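Local coordinates for protein cellulose 1,4-beta-cellobiosidase (Thermobifida fusca, PDB 4JJJ) that probably cleaves cellulose chains to release cellobiose, this piece being the family 48 glycoside hydrolase domain of a larger secreted cellulase, at residues 51-56 / 78-83; 104-109 / 115-120; 269-274 / 383-388. The protein carries 1 engineered substitution. One frame throughout, in Å; residues are numbered along the deposited sequence. Where two conformers were deposited one is given.

Interaction 1 (51-56 / 78-83); sequences EAFSYY and ESMETF. With ZN (zinc ion), chain B; BGC (beta-D-glucopyranose), chain C.
Phe53 meets Ser79 with the edge of its ring and also touches Met80, and this is where helix 50-67 and helix 71-83 pack tightly. The short axes of the pair run nearly antiparallel, 159° apart, with a closest approach of 10.6 Å. CE1 of Phe53 lies 3.4 Å from OG of Ser79, close to the ring plane, so the oxygen meets the C-H rim and not the pi face. The neighbouring CD1 of Phe53 comes within 3.9 Å of CB of Met80, the two side chains pointing opposite ways as they pass. With chi1 at 179°, the Ser79 hydroxyl leans beside its own carbonyl carbon; its hydrogen bond goes to the backbone O of Leu28, at strand 27-30, leaving van der Waals contact for Phe53. Met146 packs on both Phe53 and Met80 and helps to seal this buried part.

Elsewhere the fit is looser: CE2 of Tyr56 is 4.5 Å from CB of Ser79. On the exposed flank Thr82 turns OG1 back to O of Glu78 at 2.8 Å. Glu81 starts away from helix 50-67, and its OE1 binds zinc at 2.1 Å together with two waters and Lys255, while OE2 is hydrogen-bonded to Tyr144.

At the far end Glu51, the predicted proton donor, receives the glucose of chain C with both oxygens: O3 to OE1 at 2.5 Å and O4 to OE2 at 2.6 Å. The chemistry is thus divided: a mainly apolar interface joins the segments, while Glu51 and Glu81 turn from it to sugar and to zinc.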
loop_
_atom_site.group_PDB
_atom_site.type_symbol
_atom_site.label_atom_id
_atom_site.label_comp_id
_atom_site.label_asym_id
_atom_site.label_seq_id
_atom_site.Cartn_x
_atom_site.Cartn_y
_atom_site.Cartn_z
ATOM N N GLU A 51 -3.311 3.331 3.920
ATOM C CA GLU A 51 -2.267 4.231 3.629
ATOM C C GLU A 51 -2.538 5.603 4.260
ATOM O O GLU A 51 -1.678 6.203 4.882
ATOM C CB GLU A 51 -2.089 4.300 2.094
ATOM C CG GLU A 51 -1.302 5.495 1.576
ATOM C CD GLU A 51 -1.278 5.449 0.076
ATOM O OE1 GLU A 51 -2.098 6.144 -0.565
ATOM O OE2 GLU A 51 -0.485 4.615 -0.490
ATOM N N ALA A 52 -3.683 6.184 3.934
ATOM C CA ALA A 52 -4.010 7.514 4.485
ATOM C C ALA A 52 -3.949 7.547 5.971
ATOM O O ALA A 52 -3.440 8.501 6.551
ATOM C CB ALA A 52 -5.329 7.982 3.978
ATOM N N PHE A 53 -4.471 6.478 6.603
ATOM C CA PHE A 53 -4.374 6.437 8.064
ATOM C C PHE A 53 -2.958 6.378 8.599
ATOM O O PHE A 53 -2.631 7.116 9.505
ATOM C CB PHE A 53 -5.241 5.284 8.667
ATOM C CG PHE A 53 -6.666 5.604 8.897
ATOM C CD1 PHE A 53 -7.067 6.228 10.111
ATOM C CD2 PHE A 53 -7.663 5.237 7.991
ATOM C CE1 PHE A 53 -8.393 6.482 10.346
ATOM C CE2 PHE A 53 -8.970 5.583 8.254
ATOM C CZ PHE A 53 -9.349 6.090 9.418
ATOM N N SER A 54 -2.065 5.671 7.881
ATOM C CA SER A 54 -0.667 5.642 8.306
ATOM C C SER A 54 -0.031 6.996 8.208
ATOM O O SER A 54 0.787 7.391 9.038
ATOM C CB SER A 54 0.112 4.561 7.583
ATOM O OG SER A 54 0.302 4.779 6.201
ATOM N N TYR A 55 -0.398 7.775 7.169
ATOM C CA TYR A 55 0.085 9.111 7.013
ATOM C C TYR A 55 -0.518 10.096 8.042
ATOM O O TYR A 55 0.154 11.008 8.487
ATOM C CB TYR A 55 -0.122 9.621 5.576
ATOM C CG TYR A 55 0.976 9.238 4.643
ATOM C CD1 TYR A 55 2.088 10.072 4.474
ATOM C CD2 TYR A 55 0.928 8.056 3.900
ATOM C CE1 TYR A 55 3.082 9.714 3.606
ATOM C CE2 TYR A 55 1.992 7.676 3.035
ATOM C CZ TYR A 55 3.031 8.495 2.868
ATOM O OH TYR A 55 4.063 8.221 2.007
ATOM N N TYR A 56 -1.761 9.852 8.446
ATOM C CA TYR A 56 -2.419 10.647 9.479
ATOM C C TYR A 56 -1.655 10.473 10.778
ATOM O O TYR A 56 -1.306 11.439 11.458
ATOM C CB TYR A 56 -3.862 10.228 9.584
ATOM C CG TYR A 56 -4.757 10.913 10.607
ATOM C CD1 TYR A 56 -4.438 12.130 11.214
ATOM C CD2 TYR A 56 -5.960 10.261 10.985
ATOM C CE1 TYR A 56 -5.320 12.695 12.175
ATOM C CE2 TYR A 56 -6.822 10.799 11.933
ATOM C CZ TYR A 56 -6.421 11.978 12.516
ATOM O OH TYR A 56 -7.270 12.452 13.561
ATOM N N GLU A 78 -7.110 6.158 17.739
ATOM C CA GLU A 78 -8.504 5.816 18.026
ATOM C C GLU A 78 -9.374 5.738 16.798
ATOM O O GLU A 78 -10.165 4.768 16.646
ATOM C CB GLU A 78 -9.102 6.842 19.002
ATOM C CG GLU A 78 -10.367 6.349 19.670
ATOM C CD GLU A 78 -10.971 7.359 20.660
ATOM O OE1 GLU A 78 -12.179 7.231 21.002
ATOM O OE2 GLU A 78 -10.293 8.322 20.950
ATOM N N SER A 79 -9.193 6.693 15.869
ATOM C CA SER A 79 -9.938 6.702 14.654
ATOM C C SER A 79 -9.673 5.425 13.840
ATOM O O SER A 79 -10.594 4.768 13.357
ATOM C CB SER A 79 -9.704 7.969 13.897
ATOM O OG SER A 79 -10.458 7.889 12.693
ATOM N N MET A 80 -8.382 5.095 13.622
ATOM C CA MET A 80 -7.956 3.822 12.975
ATOM C C MET A 80 -8.665 2.600 13.601
ATOM O O MET A 80 -9.254 1.730 12.922
ATOM C CB MET A 80 -6.411 3.703 13.017
ATOM C CG MET A 80 -5.743 2.612 12.122
ATOM S SD MET A 80 -3.933 2.628 12.361
ATOM C CE MET A 80 -3.929 4.386 12.710
ATOM N N GLU A 81 -8.596 2.469 14.937
ATOM C CA GLU A 81 -9.237 1.331 15.640
ATOM C C GLU A 81 -10.721 1.313 15.467
ATOM O O GLU A 81 -11.336 0.231 15.410
ATOM C CB GLU A 81 -8.833 1.337 17.134
ATOM C CG GLU A 81 -7.450 0.918 17.400
ATOM C CD GLU A 81 -7.122 0.803 18.869
ATOM O OE1 GLU A 81 -7.830 1.547 19.607
ATOM O OE2 GLU A 81 -6.227 0.034 19.235
ATOM N N THR A 82 -11.348 2.451 15.360
ATOM C CA THR A 82 -12.771 2.539 15.232
ATOM C C THR A 82 -13.314 2.227 13.864
ATOM O O THR A 82 -14.362 1.600 13.719
ATOM C CB THR A 82 -13.296 3.930 15.720
ATOM O OG1 THR A 82 -12.837 4.168 17.048
ATOM C CG2 THR A 82 -14.742 4.073 15.671
ATOM N N PHE A 83 -12.541 2.638 12.842
ATOM C CA PHE A 83 -13.098 2.707 11.499
ATOM C C PHE A 83 -12.454 1.784 10.464
ATOM O O PHE A 83 -13.029 1.576 9.440
ATOM C CB PHE A 83 -13.187 4.127 10.955
ATOM C CG PHE A 83 -14.074 5.002 11.767
ATOM C CD1 PHE A 83 -15.427 4.692 11.870
ATOM C CD2 PHE A 83 -13.548 6.096 12.440
ATOM C CE1 PHE A 83 -16.282 5.516 12.638
ATOM C CE2 PHE A 83 -14.372 6.954 13.165
ATOM C CZ PHE A 83 -15.696 6.629 13.272
HETATM ZN ZN ZN B . -7.390 2.548 21.457
HETATM C C2 BGC C . -1.599 6.551 -5.033
HETATM C C3 BGC C . -1.262 5.762 -3.770
HETATM C C4 BGC C . -0.635 4.386 -4.143
HETATM C C5 BGC C . 0.486 4.524 -5.203
HETATM C C6 BGC C . 0.943 3.163 -5.673
HETATM C C1 BGC C . -0.410 6.651 -5.970
HETATM O O2 BGC C . -1.984 7.873 -4.682
HETATM O O3 BGC C . -2.486 5.621 -3.008
HETATM O O4 BGC C . -0.133 3.778 -2.935
HETATM O O5 BGC C . -0.025 5.301 -6.294
HETATM O O6 BGC C . -0.137 2.422 -6.208
HETATM O O HOH W 1 -7.223 2.870 23.614
HETATM O O HOH W 2 -8.080 4.307 20.853
#

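Interaction 2 (104-109 / 115-120); sequences TYIPEQ and YPSPLM. With BGC (beta-D-glucopyranose), chain D; BGC (beta-D-glucopyranose), chain E.
Tyr105 O receives Met120 N at 2.9 Å (N-H...O 162°) and fixes one end of two extended segments whose end-to-end directions lie 140° apart. At the other end Gln109 N donates to Tyr115 OH, again at 2.9 Å. Between them, Ser117 OG gives its proton to Pro107 O, in the carbonyl plane, at 2.7 Å and accepts from Gln109 NE2, the hydroxyl lying in the amide plane. The bend in Gln109, chi2 -78°, lets NE2 reach that hydroxyl while CG lies over one face of the Tyr115 ring, 4.1 Å from its centroid, with amide and ring nearly perpendicular.

Met120, in the conformer given, runs alongside Tyr105, its SD apparently making a Met-aromatic contact at the ring edge and CE 3.7 Å from CG of Pro107. Ile106 CG2 presses tightly on CB of Ser117, at 3.5 Å. Pro118 O is buried without a polar partner.

Sugar meets the remaining side: Thr104 N donates to O2 of glucose E, and O6 of glucose D donates to Thr104 O at 2.7 Å. With Ile106 beside glucose D and Leu119 beside glucose E, this is a loop wall of a glycan-binding site, joined to strand 208-209 through the parallel strand 117-118.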
loop_
_atom_site.group_PDB
_atom_site.type_symbol
_atom_site.label_atom_id
_atom_site.label_comp_id
_atom_site.label_asym_id
_atom_site.label_seq_id
_atom_site.Cartn_x
_atom_site.Cartn_y
_atom_site.Cartn_z
ATOM N N THR A 104 -8.595 -22.913 1.077
ATOM C CA THR A 104 -8.603 -23.747 -0.111
ATOM C C THR A 104 -7.975 -23.024 -1.260
ATOM O O THR A 104 -8.330 -21.874 -1.546
ATOM C CB THR A 104 -10.074 -24.200 -0.483
ATOM O OG1 THR A 104 -10.643 -24.889 0.667
ATOM C CG2 THR A 104 -10.006 -25.152 -1.712
ATOM N N TYR A 105 -7.043 -23.667 -1.962
ATOM C CA TYR A 105 -6.462 -23.042 -3.108
ATOM C C TYR A 105 -7.439 -22.659 -4.221
ATOM O O TYR A 105 -8.319 -23.456 -4.595
ATOM C CB TYR A 105 -5.420 -23.974 -3.700
ATOM C CG TYR A 105 -4.734 -23.503 -4.951
ATOM C CD1 TYR A 105 -3.707 -22.584 -4.922
ATOM C CD2 TYR A 105 -5.048 -24.017 -6.203
ATOM C CE1 TYR A 105 -3.101 -22.136 -6.066
ATOM C CE2 TYR A 105 -4.418 -23.628 -7.348
ATOM C CZ TYR A 105 -3.406 -22.725 -7.336
ATOM O OH TYR A 105 -2.751 -22.389 -8.491
ATOM N N ILE A 106 -7.257 -21.445 -4.747
ATOM C CA ILE A 106 -7.926 -21.013 -5.970
ATOM C C ILE A 106 -6.821 -20.446 -6.849
ATOM O O ILE A 106 -6.062 -19.556 -6.388
ATOM C CB ILE A 106 -8.992 -19.925 -5.674
ATOM C CG1 ILE A 106 -10.156 -20.463 -4.845
ATOM C CG2 ILE A 106 -9.468 -19.315 -6.957
ATOM C CD1 ILE A 106 -11.028 -19.403 -4.229
ATOM N N PRO A 107 -6.682 -20.879 -8.078
ATOM C CA PRO A 107 -5.595 -20.285 -8.889
ATOM C C PRO A 107 -5.897 -18.896 -9.324
ATOM O O PRO A 107 -7.041 -18.553 -9.618
ATOM C CB PRO A 107 -5.550 -21.215 -10.120
ATOM C CG PRO A 107 -6.906 -21.721 -10.200
ATOM C CD PRO A 107 -7.376 -21.966 -8.839
ATOM N N GLU A 108 -4.900 -18.033 -9.360
ATOM C CA GLU A 108 -5.077 -16.766 -10.039
ATOM C C GLU A 108 -5.137 -17.043 -11.533
ATOM O O GLU A 108 -4.577 -18.007 -12.025
ATOM C CB GLU A 108 -3.942 -15.784 -9.693
ATOM C CG GLU A 108 -3.952 -15.558 -8.157
ATOM C CD GLU A 108 -2.929 -14.558 -7.584
ATOM O OE1 GLU A 108 -2.321 -13.838 -8.497
ATOM O OE2 GLU A 108 -2.787 -14.558 -6.271
ATOM N N GLN A 109 -5.859 -16.217 -12.256
ATOM C CA GLN A 109 -6.001 -16.442 -13.699
ATOM C C GLN A 109 -5.246 -15.364 -14.469
ATOM O O GLN A 109 -5.071 -14.186 -14.003
ATOM C CB GLN A 109 -7.497 -16.464 -14.042
ATOM C CG GLN A 109 -8.339 -17.428 -13.272
ATOM C CD GLN A 109 -8.175 -18.835 -13.818
ATOM O OE1 GLN A 109 -7.541 -19.028 -14.874
ATOM N NE2 GLN A 109 -8.581 -19.823 -13.038
ATOM N N TYR A 115 -12.292 -15.412 -14.356
ATOM C CA TYR A 115 -12.994 -15.380 -13.122
ATOM C C TYR A 115 -14.480 -15.480 -13.429
ATOM O O TYR A 115 -14.959 -14.829 -14.395
ATOM C CB TYR A 115 -12.637 -14.031 -12.376
ATOM C CG TYR A 115 -11.210 -14.078 -11.881
ATOM C CD1 TYR A 115 -10.176 -13.678 -12.703
ATOM C CD2 TYR A 115 -10.950 -14.547 -10.626
ATOM C CE1 TYR A 115 -8.884 -13.792 -12.230
ATOM C CE2 TYR A 115 -9.675 -14.651 -10.149
ATOM C CZ TYR A 115 -8.656 -14.242 -10.972
ATOM O OH TYR A 115 -7.282 -14.314 -10.523
ATOM N N PRO A 116 -15.232 -16.157 -12.587
ATOM C CA PRO A 116 -14.847 -16.730 -11.340
ATOM C C PRO A 116 -13.964 -17.962 -11.445
ATOM O O PRO A 116 -14.075 -18.744 -12.396
ATOM C CB PRO A 116 -16.193 -17.057 -10.664
ATOM C CG PRO A 116 -17.066 -17.401 -11.863
ATOM C CD PRO A 116 -16.699 -16.303 -12.806
ATOM N N SER A 117 -12.954 -18.004 -10.545
ATOM C CA SER A 117 -11.920 -19.034 -10.521
ATOM C C SER A 117 -12.294 -20.098 -9.501
ATOM O O SER A 117 -12.818 -19.832 -8.439
ATOM C CB SER A 117 -10.605 -18.382 -10.111
ATOM O OG SER A 117 -9.560 -19.289 -10.371
ATOM N N PRO A 118 -12.101 -21.400 -9.875
ATOM C CA PRO A 118 -12.567 -22.485 -9.003
ATOM C C PRO A 118 -11.660 -22.869 -7.835
ATOM O O PRO A 118 -10.420 -22.735 -7.874
ATOM C CB PRO A 118 -12.613 -23.687 -9.996
ATOM C CG PRO A 118 -11.477 -23.394 -10.952
ATOM C CD PRO A 118 -11.401 -21.864 -11.060
ATOM N N LEU A 119 -12.284 -23.371 -6.817
ATOM C CA LEU A 119 -11.586 -24.082 -5.771
ATOM C C LEU A 119 -10.958 -25.362 -6.271
ATOM O O LEU A 119 -11.595 -26.091 -7.051
ATOM C CB LEU A 119 -12.530 -24.439 -4.650
ATOM C CG LEU A 119 -13.026 -23.377 -3.687
ATOM C CD1 LEU A 119 -13.869 -22.271 -4.277
ATOM C CD2 LEU A 119 -13.869 -24.130 -2.665
ATOM N N MET A 120 -9.734 -25.636 -5.817
ATOM C CA MET A 120 -8.998 -26.875 -6.159
ATOM C C MET A 120 -8.534 -27.575 -4.886
ATOM O O MET A 120 -7.588 -27.197 -4.216
ATOM C CB MET A 120 -7.845 -26.603 -7.111
ATOM C CG MET A 120 -8.286 -26.037 -8.442
ATOM S SD MET A 120 -6.961 -25.744 -9.593
ATOM C CE MET A 120 -7.906 -25.214 -11.025
HETATM C C2 BGC D . -11.697 -15.856 -1.840
HETATM C C3 BGC D . -12.228 -16.778 -0.749
HETATM C C4 BGC D . -11.238 -17.949 -0.517
HETATM C C5 BGC D . -9.844 -17.375 -0.249
HETATM C C6 BGC D . -8.757 -18.500 -0.171
HETATM C C1 BGC D . -10.315 -15.354 -1.430
HETATM O O2 BGC D . -12.597 -14.767 -1.923
HETATM O O3 BGC D . -13.507 -17.282 -1.198
HETATM O O4 BGC D . -11.591 -18.685 0.654
HETATM O O5 BGC D . -9.484 -16.521 -1.342
HETATM O O6 BGC D . -8.584 -19.174 -1.417
HETATM C C2 BGC E . -12.208 -20.682 1.702
HETATM C C3 BGC E . -13.066 -21.965 1.638
HETATM C C4 BGC E . -14.506 -21.608 1.245
HETATM C C5 BGC E . -14.532 -20.709 -0.020
HETATM C C6 BGC E . -15.882 -20.261 -0.587
HETATM C C1 BGC E . -12.357 -19.891 0.428
HETATM O O2 BGC E . -10.906 -21.099 1.932
HETATM O O3 BGC E . -13.089 -22.608 2.945
HETATM O O4 BGC E . -15.135 -22.857 0.719
HETATM O O5 BGC E . -13.749 -19.505 0.305
HETATM O O6 BGC E . -15.969 -20.237 -2.014
HETATM O O HOH W 3 -6.537 -26.609 -1.707
#

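Interaction 3 (269-274 / 383-388); sequences DKYFKK and GSYDTP. With FE (Fe (III) ion), chain N; BGC (beta-D-glucopyranose), chain F; BGC (beta-D-glucopyranose), chain D.
Tyr385 drives its hydroxyl into Asp269, donating to OD2 at 2.7 Å on the syn lone pair. The ring does not lie flat with the carboxylate, the planes being 36° apart, yet OD1 of Asp269 sits at the ring edge, 3.6 Å from CE1 of Tyr385. Lys273 crosses over one face: its CE stands 4.0 Å from the Tyr385 ring centroid, a CH-pi contact, because the chain is bent at chi2 (-73°) and again at chi3. Its NZ is too distant for more than a weak cation-pi attraction and is held instead by the backbone oxygens of Pro124, Ala281 and Cys284. The Tyr385 hydroxyl also lies at the edge of the Tyr271 ring, beside CD2.

The next shell fixes the carboxylate. OD2 of Asp269 also accepts Lys273 N at 3.0 Å and Tyr271 N at 3.1 Å, one from each side of the carboxylate plane and both well out of it; the second bond forms an Asx turn within the type I turn from Asp269 to Phe272. OD1 is taken by Ser320 and Asn379. An alanine in place of Asp269 would probably leave the Tyr385 hydroxyl and the amides of Tyr271 and Lys273 without their acceptor and the turn less firmly held.

Further out, that turn carries two sugar-binding side chains: Tyr271 OH donates to O6 of glucose D at 2.7 Å, and Lys270 NZ donates to O2 of glucose F at 3.1 Å while forming a salt bridge with Glu108. A water links the same NZ to Gly383 O. Beyond Tyr385, Asp386 OD1 binds the iron ion at 2.2 Å.

Three donors on OD2, and Ser320 and Asn379 at OD1, would be expected to favour an ionised Asp269, so that a buried carboxylate ties the sugar-binding turn to the 383-388 loop.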
loop_
_atom_site.group_PDB
_atom_site.type_symbol
_atom_site.label_atom_id
_atom_site.label_comp_id
_atom_site.label_asym_id
_atom_site.label_seq_id
_atom_site.Cartn_x
_atom_site.Cartn_y
_atom_site.Cartn_z
ATOM N N ASP A 269 3.945 -17.320 2.268
ATOM C CA ASP A 269 3.329 -17.666 0.981
ATOM C C ASP A 269 1.780 -17.611 1.108
ATOM O O ASP A 269 1.231 -17.948 2.155
ATOM C CB ASP A 269 3.770 -19.093 0.592
ATOM C CG ASP A 269 3.215 -19.526 -0.743
ATOM O OD1 ASP A 269 3.827 -19.152 -1.776
ATOM O OD2 ASP A 269 2.192 -20.233 -0.730
ATOM N N LYS A 270 1.109 -17.284 0.005
ATOM C CA LYS A 270 -0.308 -17.131 0.017
ATOM C C LYS A 270 -0.995 -18.324 0.686
ATOM O O LYS A 270 -1.900 -18.151 1.486
ATOM C CB LYS A 270 -0.805 -16.926 -1.366
ATOM C CG LYS A 270 -2.240 -16.534 -1.536
ATOM C CD LYS A 270 -2.700 -16.409 -3.001
ATOM C CE LYS A 270 -4.169 -16.054 -3.101
ATOM N NZ LYS A 270 -4.540 -15.898 -4.517
ATOM N N TYR A 271 -0.640 -19.530 0.213
ATOM C CA TYR A 271 -1.257 -20.726 0.725
ATOM C C TYR A 271 -0.288 -21.545 1.587
ATOM O O TYR A 271 -0.415 -22.793 1.719
ATOM C CB TYR A 271 -1.834 -21.564 -0.420
ATOM C CG TYR A 271 -3.029 -20.923 -1.052
ATOM C CD1 TYR A 271 -4.238 -20.920 -0.401
ATOM C CD2 TYR A 271 -2.899 -20.269 -2.319
ATOM C CE1 TYR A 271 -5.363 -20.255 -0.979
ATOM C CE2 TYR A 271 -3.998 -19.615 -2.886
ATOM C CZ TYR A 271 -5.205 -19.624 -2.175
ATOM O OH TYR A 271 -6.283 -18.978 -2.825
ATOM N N PHE A 272 0.600 -20.867 2.279
ATOM C CA PHE A 272 1.544 -21.425 3.194
ATOM C C PHE A 272 2.331 -22.594 2.546
ATOM O O PHE A 272 2.640 -23.541 3.236
ATOM C CB PHE A 272 0.843 -21.831 4.515
ATOM C CG PHE A 272 0.283 -20.645 5.282
ATOM C CD1 PHE A 272 1.105 -19.902 6.122
ATOM C CD2 PHE A 272 -1.070 -20.263 5.120
ATOM C CE1 PHE A 272 0.550 -18.764 6.708
ATOM C CE2 PHE A 272 -1.600 -19.152 5.756
ATOM C CZ PHE A 272 -0.749 -18.376 6.521
ATOM N N LYS A 273 2.607 -22.475 1.271
ATOM C CA LYS A 273 3.533 -23.441 0.642
ATOM C C LYS A 273 4.911 -23.243 1.125
ATOM O O LYS A 273 5.380 -22.139 1.447
ATOM C CB LYS A 273 3.585 -23.238 -0.818
ATOM C CG LYS A 273 2.328 -23.433 -1.589
ATOM C CD LYS A 273 1.881 -24.828 -1.755
ATOM C CE LYS A 273 1.159 -25.026 -3.101
ATOM N NZ LYS A 273 0.786 -26.477 -3.116
ATOM N N LYS A 274 5.692 -24.316 1.083
ATOM C CA LYS A 274 7.085 -24.157 1.360
ATOM C C LYS A 274 7.720 -23.209 0.345
ATOM O O LYS A 274 7.489 -23.287 -0.886
ATOM C CB LYS A 274 7.773 -25.497 1.194
ATOM C CG LYS A 274 9.279 -25.537 1.470
ATOM C CD LYS A 274 9.751 -27.005 1.325
ATOM C CE LYS A 274 11.227 -27.161 1.610
ATOM N NZ LYS A 274 11.551 -27.122 3.066
ATOM N N GLY A 383 0.853 -16.270 -9.975
ATOM C CA GLY A 383 -0.193 -16.591 -8.968
ATOM C C GLY A 383 -0.922 -17.934 -9.081
ATOM O O GLY A 383 -1.956 -18.103 -8.437
ATOM N N SER A 384 -0.264 -18.890 -9.701
ATOM C CA SER A 384 -0.784 -20.255 -9.826
ATOM C C SER A 384 0.373 -21.267 -9.716
ATOM O O SER A 384 0.271 -22.387 -10.196
ATOM C CB SER A 384 -1.582 -20.432 -11.086
ATOM O OG SER A 384 -0.768 -20.172 -12.245
ATOM N N TYR A 385 1.478 -20.899 -9.063
ATOM C CA TYR A 385 2.645 -21.734 -8.920
ATOM C C TYR A 385 3.087 -22.248 -10.336
ATOM O O TYR A 385 3.384 -23.455 -10.446
ATOM C CB TYR A 385 2.463 -22.881 -7.914
ATOM C CG TYR A 385 2.047 -22.341 -6.540
ATOM C CD1 TYR A 385 2.948 -21.732 -5.722
ATOM C CD2 TYR A 385 0.718 -22.351 -6.133
ATOM C CE1 TYR A 385 2.527 -21.110 -4.519
ATOM C CE2 TYR A 385 0.299 -21.754 -4.947
ATOM C CZ TYR A 385 1.233 -21.142 -4.137
ATOM O OH TYR A 385 0.785 -20.582 -2.979
ATOM N N ASP A 386 3.059 -21.371 -11.324
ATOM C CA ASP A 386 3.324 -21.707 -12.712
ATOM C C ASP A 386 4.815 -21.833 -12.887
ATOM O O ASP A 386 5.612 -21.675 -12.008
ATOM C CB ASP A 386 2.795 -20.632 -13.645
ATOM C CG ASP A 386 2.316 -21.147 -14.976
ATOM O OD1 ASP A 386 2.666 -22.333 -15.324
ATOM O OD2 ASP A 386 1.470 -20.380 -15.556
ATOM N N THR A 387 5.170 -22.230 -14.106
ATOM C CA THR A 387 6.575 -22.477 -14.449
ATOM C C THR A 387 7.199 -21.236 -14.972
ATOM O O THR A 387 6.804 -20.661 -15.995
ATOM C CB THR A 387 6.562 -23.521 -15.593
ATOM O OG1 THR A 387 6.019 -24.714 -15.028
ATOM C CG2 THR A 387 8.039 -23.652 -16.086
ATOM N N PRO A 388 8.195 -20.697 -14.252
ATOM C CA PRO A 388 8.831 -19.552 -14.832
ATOM C C PRO A 388 9.814 -19.874 -15.930
ATOM O O PRO A 388 10.257 -21.057 -15.964
ATOM C CB PRO A 388 9.586 -18.957 -13.651
ATOM C CG PRO A 388 9.253 -19.756 -12.513
ATOM C CD PRO A 388 8.814 -21.097 -13.013
HETATM FE FE FE N . 1.881 -23.296 -17.086
HETATM C C2 BGC F . -6.670 -12.865 -3.243
HETATM C C3 BGC F . -7.735 -13.942 -3.249
HETATM C C4 BGC F . -8.782 -13.728 -2.171
HETATM C C5 BGC F . -9.307 -12.316 -2.179
HETATM C C6 BGC F . -10.197 -11.942 -1.053
HETATM C C1 BGC F . -7.361 -11.480 -3.275
HETATM O O2 BGC F . -5.734 -12.994 -4.306
HETATM O O3 BGC F . -7.112 -15.245 -3.082
HETATM O O4 BGC F . -9.872 -14.651 -2.513
HETATM O O5 BGC F . -8.205 -11.358 -2.142
HETATM O O6 BGC F . -10.727 -10.638 -1.205
HETATM C C2 BGC D . -11.697 -15.856 -1.840
HETATM C C3 BGC D . -12.228 -16.778 -0.749
HETATM C C4 BGC D . -11.238 -17.949 -0.517
HETATM C C5 BGC D . -9.844 -17.375 -0.249
HETATM C C6 BGC D . -8.757 -18.500 -0.171
HETATM C C1 BGC D . -10.315 -15.354 -1.430
HETATM O O2 BGC D . -12.597 -14.767 -1.923
HETATM O O3 BGC D . -13.507 -17.282 -1.198
HETATM O O4 BGC D . -11.591 -18.685 0.654
HETATM O O5 BGC D . -9.484 -16.521 -1.342
HETATM O O6 BGC D . -8.584 -19.174 -1.417
HETATM O O HOH W 4 -3.433 -18.486 -6.130
HETATM O O HOH W 5 0.276 -22.092 -17.427
HETATM O O HOH W 6 3.622 -22.871 -18.596
HETATM O O HOH W 7 2.389 -21.454 -17.575
HETATM O O HOH W 8 3.842 -23.540 -16.997
#

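In the fold
Along the chain the three contacts come in series, all inside the family 48 domain, whose fold is an (alpha/alpha)6 barrel. Interaction 1 joins two successive helices, 50-67 and 71-83; the loop after the second leads into interaction 2, whereas interaction 3 joins loops more than a hundred residues apart. Interactions 2 and 3 are neighbours, their centres 13 Å apart, touching where Glu108 N probably hydrogen-bonds to Gly383 O and sharing glucose D. Interaction 1 lies about 32 Å from each, centre to centre, and across the chain's centre from interaction 3. Its glucose occupies a separate pocket, so the domain holds sugar at well-spaced sites, consistent with binding a long cellulose chain.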